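Local coordinates for protein glutathione transferase (Leptospira interrogans serovar Lai, PDB 3UBK) that probably acts as a glutathione transferase, binding glutathione in its thioredoxin-like N-terminal domain to conjugate it to other compounds, at residues Glu40-Ile45 and Ile51-Met56. Sequence-based numbering, arbitrary orientation.
Sequences EDFLKI and IPVLEM
The ring of Phe42 meets Ile51 and Val53 through its far corner. Phe42 CZ lies 4.0 Å from Ile51 CG2 and 4.1 Å from Val53 CG2. Both methyl groups approach the ring obliquely. The side chain of Val53 comes from the direction opposite to that of Phe42, whereas Ile51 crosses it at about a right angle. Phe42 has CG anti to its backbone N (chi1 -166°), which carries the ring off the short helix 40-43 to the strand side. These contacts are apolar and bury little surface. Phe42 and Val53 are buried, and the side chain of Phe42 also touches Ile34.

The other branch of Val53 faces the backbone. Val53 CG1 packs 3.9 Å from Ile45 O.

No polar bond links the two segments. Ile45 N donates to Phe42 O at 2.8 Å and closes the turn. Lys44 NZ forms a salt bridge of 3.0 Å with the anti lone pair of Glu40 OE2. The same oxygen pairs with Arg138 of the second subunit.

Pro52 follows a cis peptide bond, points away from residues 40-45 and packs on helix 13-25. Val53 then joins His7 of strand 4-7 by backbone hydrogen bonding. Ile51 belongs to the glutathione site with Lys50 and Ser64; no glutathione is bound to this chain. A cis-proline leading into an antiparallel strand is characteristic of the thioredoxin fold, here the N-terminal domain of a glutathione transferase.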
ATOM      1  N   GLU A  40     -14.181  -8.165 -19.154  1.00 74.96           N
ATOM      2  CA  GLU A  40     -15.213  -8.090 -18.124  1.00 74.72           C
ATOM      3  C   GLU A  40     -15.236  -9.355 -17.261  1.00 75.36           C
ATOM      4  O   GLU A  40     -15.652  -9.325 -16.098  1.00 75.92           O
ATOM      5  CB  GLU A  40     -16.586  -7.836 -18.754  1.00 72.30           C
ATOM      6  CG  GLU A  40     -17.717  -7.691 -17.745  1.00 72.47           C
ATOM      7  CD  GLU A  40     -17.450  -6.609 -16.699  1.00 74.42           C
ATOM      8  OE1 GLU A  40     -16.666  -5.674 -16.978  1.00 66.68           O
ATOM      9  OE2 GLU A  40     -18.031  -6.693 -15.596  1.00 59.82           O
ATOM     10  N   ASP A  41     -14.777 -10.461 -17.839  1.00 73.38           N
ATOM     11  CA  ASP A  41     -14.723 -11.738 -17.140  1.00 74.34           C
ATOM     12  C   ASP A  41     -13.694 -11.675 -16.006  1.00 70.81           C
ATOM     13  O   ASP A  41     -13.948 -12.119 -14.882  1.00 67.82           O
ATOM     14  CB  ASP A  41     -14.362 -12.848 -18.131  1.00 78.07           C
ATOM     15  CG  ASP A  41     -14.752 -14.225 -17.639  1.00 87.13           C
ATOM     16  OD1 ASP A  41     -14.958 -15.119 -18.486  1.00 97.95           O
ATOM     17  OD2 ASP A  41     -14.857 -14.414 -16.409  1.00 95.46           O
ATOM     18  N   PHE A  42     -12.536 -11.105 -16.316  1.00 65.87           N
ATOM     19  CA  PHE A  42     -11.457 -10.956 -15.347  1.00 63.12           C
ATOM     20  C   PHE A  42     -11.774  -9.855 -14.327  1.00 60.91           C
ATOM     21  O   PHE A  42     -11.565 -10.038 -13.124  1.00 56.46           O
ATOM     22  CB  PHE A  42     -10.146 -10.661 -16.072  1.00 61.54           C
ATOM     23  CG  PHE A  42      -8.925 -10.809 -15.209  1.00 66.05           C
ATOM     24  CD1 PHE A  42      -8.634 -12.015 -14.598  1.00 65.98           C
ATOM     25  CD2 PHE A  42      -8.057  -9.745 -15.023  1.00 62.08           C
ATOM     26  CE1 PHE A  42      -7.509 -12.150 -13.807  1.00 55.77           C
ATOM     27  CE2 PHE A  42      -6.922  -9.880 -14.237  1.00 58.92           C
ATOM     28  CZ  PHE A  42      -6.653 -11.082 -13.627  1.00 52.18           C
ATOM     29  N   LEU A  43     -12.293  -8.726 -14.805  1.00 52.60           N
ATOM     30  CA  LEU A  43     -12.604  -7.595 -13.928  1.00 55.03           C
ATOM     31  C   LEU A  43     -13.560  -7.990 -12.808  1.00 56.42           C
ATOM     32  O   LEU A  43     -13.588  -7.359 -11.745  1.00 52.89           O
ATOM     33  CB  LEU A  43     -13.189  -6.424 -14.720  1.00 55.09           C
ATOM     34  CG  LEU A  43     -12.230  -5.734 -15.688  1.00 58.30           C
ATOM     35  CD1 LEU A  43     -12.850  -4.446 -16.237  1.00 57.45           C
ATOM     36  CD2 LEU A  43     -10.909  -5.455 -14.993  1.00 54.81           C
ATOM     37  N   LYS A  44     -14.346  -9.034 -13.048  1.00 57.94           N
ATOM     38  CA  LYS A  44     -15.272  -9.521 -12.037  1.00 60.65           C
ATOM     39  C   LYS A  44     -14.545 -10.106 -10.821  1.00 58.03           C
ATOM     40  O   LYS A  44     -15.083 -10.092  -9.711  1.00 56.03           O
ATOM     41  CB  LYS A  44     -16.241 -10.549 -12.635  1.00 63.70           C
ATOM     42  CG  LYS A  44     -17.329  -9.938 -13.513  1.00 70.17           C
ATOM     43  CD  LYS A  44     -18.477 -10.914 -13.745  1.00 81.23           C
ATOM     44  CE  LYS A  44     -19.763 -10.183 -14.105  1.00 84.21           C
ATOM     45  NZ  LYS A  44     -19.565  -9.225 -15.231  1.00 80.21           N
ATOM     46  N   ILE A  45     -13.330 -10.616 -11.028  1.00 55.18           N
ATOM     47  CA  ILE A  45     -12.541 -11.182  -9.928  1.00 53.54           C
ATOM     48  C   ILE A  45     -11.364 -10.285  -9.553  1.00 53.12           C
ATOM     49  O   ILE A  45     -10.822 -10.384  -8.447  1.00 53.24           O
ATOM     50  CB  ILE A  45     -12.029 -12.610 -10.243  1.00 52.76           C
ATOM     51  CG1 ILE A  45     -10.911 -12.572 -11.286  1.00 55.93           C
ATOM     52  CG2 ILE A  45     -13.182 -13.498 -10.695  1.00 58.62           C
ATOM     53  CD1 ILE A  45     -10.240 -13.914 -11.535  1.00 56.16           C
ATOM     54  N   ILE A  51      -2.702  -8.582 -11.599  1.00 40.34           N
ATOM     55  CA  ILE A  51      -2.316  -9.835 -10.972  1.00 40.70           C
ATOM     56  C   ILE A  51      -1.362  -9.460  -9.846  1.00 37.16           C
ATOM     57  O   ILE A  51      -0.710  -8.422  -9.919  1.00 43.56           O
ATOM     58  CB  ILE A  51      -1.629 -10.779 -11.977  1.00 40.33           C
ATOM     59  CG1 ILE A  51      -0.538 -10.036 -12.771  1.00 39.27           C
ATOM     60  CG2 ILE A  51      -2.683 -11.374 -12.908  1.00 36.05           C
ATOM     61  CD1 ILE A  51       0.427 -10.957 -13.565  1.00 42.47           C
ATOM     62  N   PRO A  52      -1.268 -10.292  -8.802  1.00 34.31           N
ATOM     63  CA  PRO A  52      -1.920 -11.585  -8.589  1.00 34.91           C
ATOM     64  C   PRO A  52      -3.349 -11.489  -8.064  1.00 35.88           C
ATOM     65  O   PRO A  52      -3.752 -10.474  -7.478  1.00 33.92           O
ATOM     66  CB  PRO A  52      -1.049 -12.224  -7.491  1.00 33.88           C
ATOM     67  CG  PRO A  52      -0.621 -11.055  -6.684  1.00 32.69           C
ATOM     68  CD  PRO A  52      -0.306  -9.997  -7.725  1.00 33.41           C
ATOM     69  N   VAL A  53      -4.099 -12.564  -8.277  1.00 31.60           N
ATOM     70  CA  VAL A  53      -5.367 -12.767  -7.600  1.00 33.87           C
ATOM     71  C   VAL A  53      -5.264 -14.100  -6.878  1.00 37.31           C
ATOM     72  O   VAL A  53      -4.814 -15.089  -7.466  1.00 36.82           O
ATOM     73  CB  VAL A  53      -6.548 -12.847  -8.585  1.00 35.99           C
ATOM     74  CG1 VAL A  53      -7.865 -12.911  -7.836  1.00 34.52           C
ATOM     75  CG2 VAL A  53      -6.541 -11.660  -9.543  1.00 42.87           C
ATOM     76  N   LEU A  54      -5.662 -14.130  -5.607  1.00 28.75           N
ATOM     77  CA  LEU A  54      -5.735 -15.383  -4.865  1.00 33.38           C
ATOM     78  C   LEU A  54      -7.157 -15.915  -4.905  1.00 37.47           C
ATOM     79  O   LEU A  54      -8.127 -15.179  -4.653  1.00 39.52           O
ATOM     80  CB  LEU A  54      -5.313 -15.190  -3.409  1.00 32.78           C
ATOM     81  CG  LEU A  54      -5.245 -16.455  -2.539  1.00 40.47           C
ATOM     82  CD1 LEU A  54      -3.875 -17.099  -2.672  1.00 42.72           C
ATOM     83  CD2 LEU A  54      -5.524 -16.108  -1.086  1.00 34.35           C
ATOM     84  N   GLU A  55      -7.293 -17.193  -5.232  1.00 34.71           N
ATOM     85  CA  GLU A  55      -8.607 -17.830  -5.200  1.00 33.38           C
ATOM     86  C   GLU A  55      -8.626 -18.933  -4.146  1.00 37.83           C
ATOM     87  O   GLU A  55      -7.745 -19.795  -4.121  1.00 34.26           O
ATOM     88  CB  GLU A  55      -8.959 -18.408  -6.575  1.00 38.15           C
ATOM     89  CG  GLU A  55     -10.260 -19.195  -6.603  1.00 39.26           C
ATOM     90  CD  GLU A  55     -10.546 -19.819  -7.972  1.00 43.50           C
ATOM     91  OE1 GLU A  55      -9.733 -19.624  -8.892  1.00 38.06           O
ATOM     92  OE2 GLU A  55     -11.572 -20.510  -8.117  1.00 50.19           O
ATOM     93  N   MET A  56      -9.602 -18.864  -3.250  1.00 39.82           N
ATOM     94  CA  MET A  56      -9.909 -19.950  -2.311  1.00 48.89           C
ATOM     95  C   MET A  56     -11.420 -20.051  -2.181  1.00 56.46           C
ATOM     96  O   MET A  56     -12.111 -19.034  -2.188  1.00 60.31           O
ATOM     97  CB  MET A  56      -9.359 -19.655  -0.922  1.00 46.52           C
ATOM     98  CG  MET A  56      -7.891 -19.864  -0.734  1.00 49.92           C
ATOM     99  SD  MET A  56      -7.472 -19.731   1.017  1.00 59.40           S
ATOM    100  CE  MET A  56      -8.436 -21.053   1.734  1.00 45.23           C
TER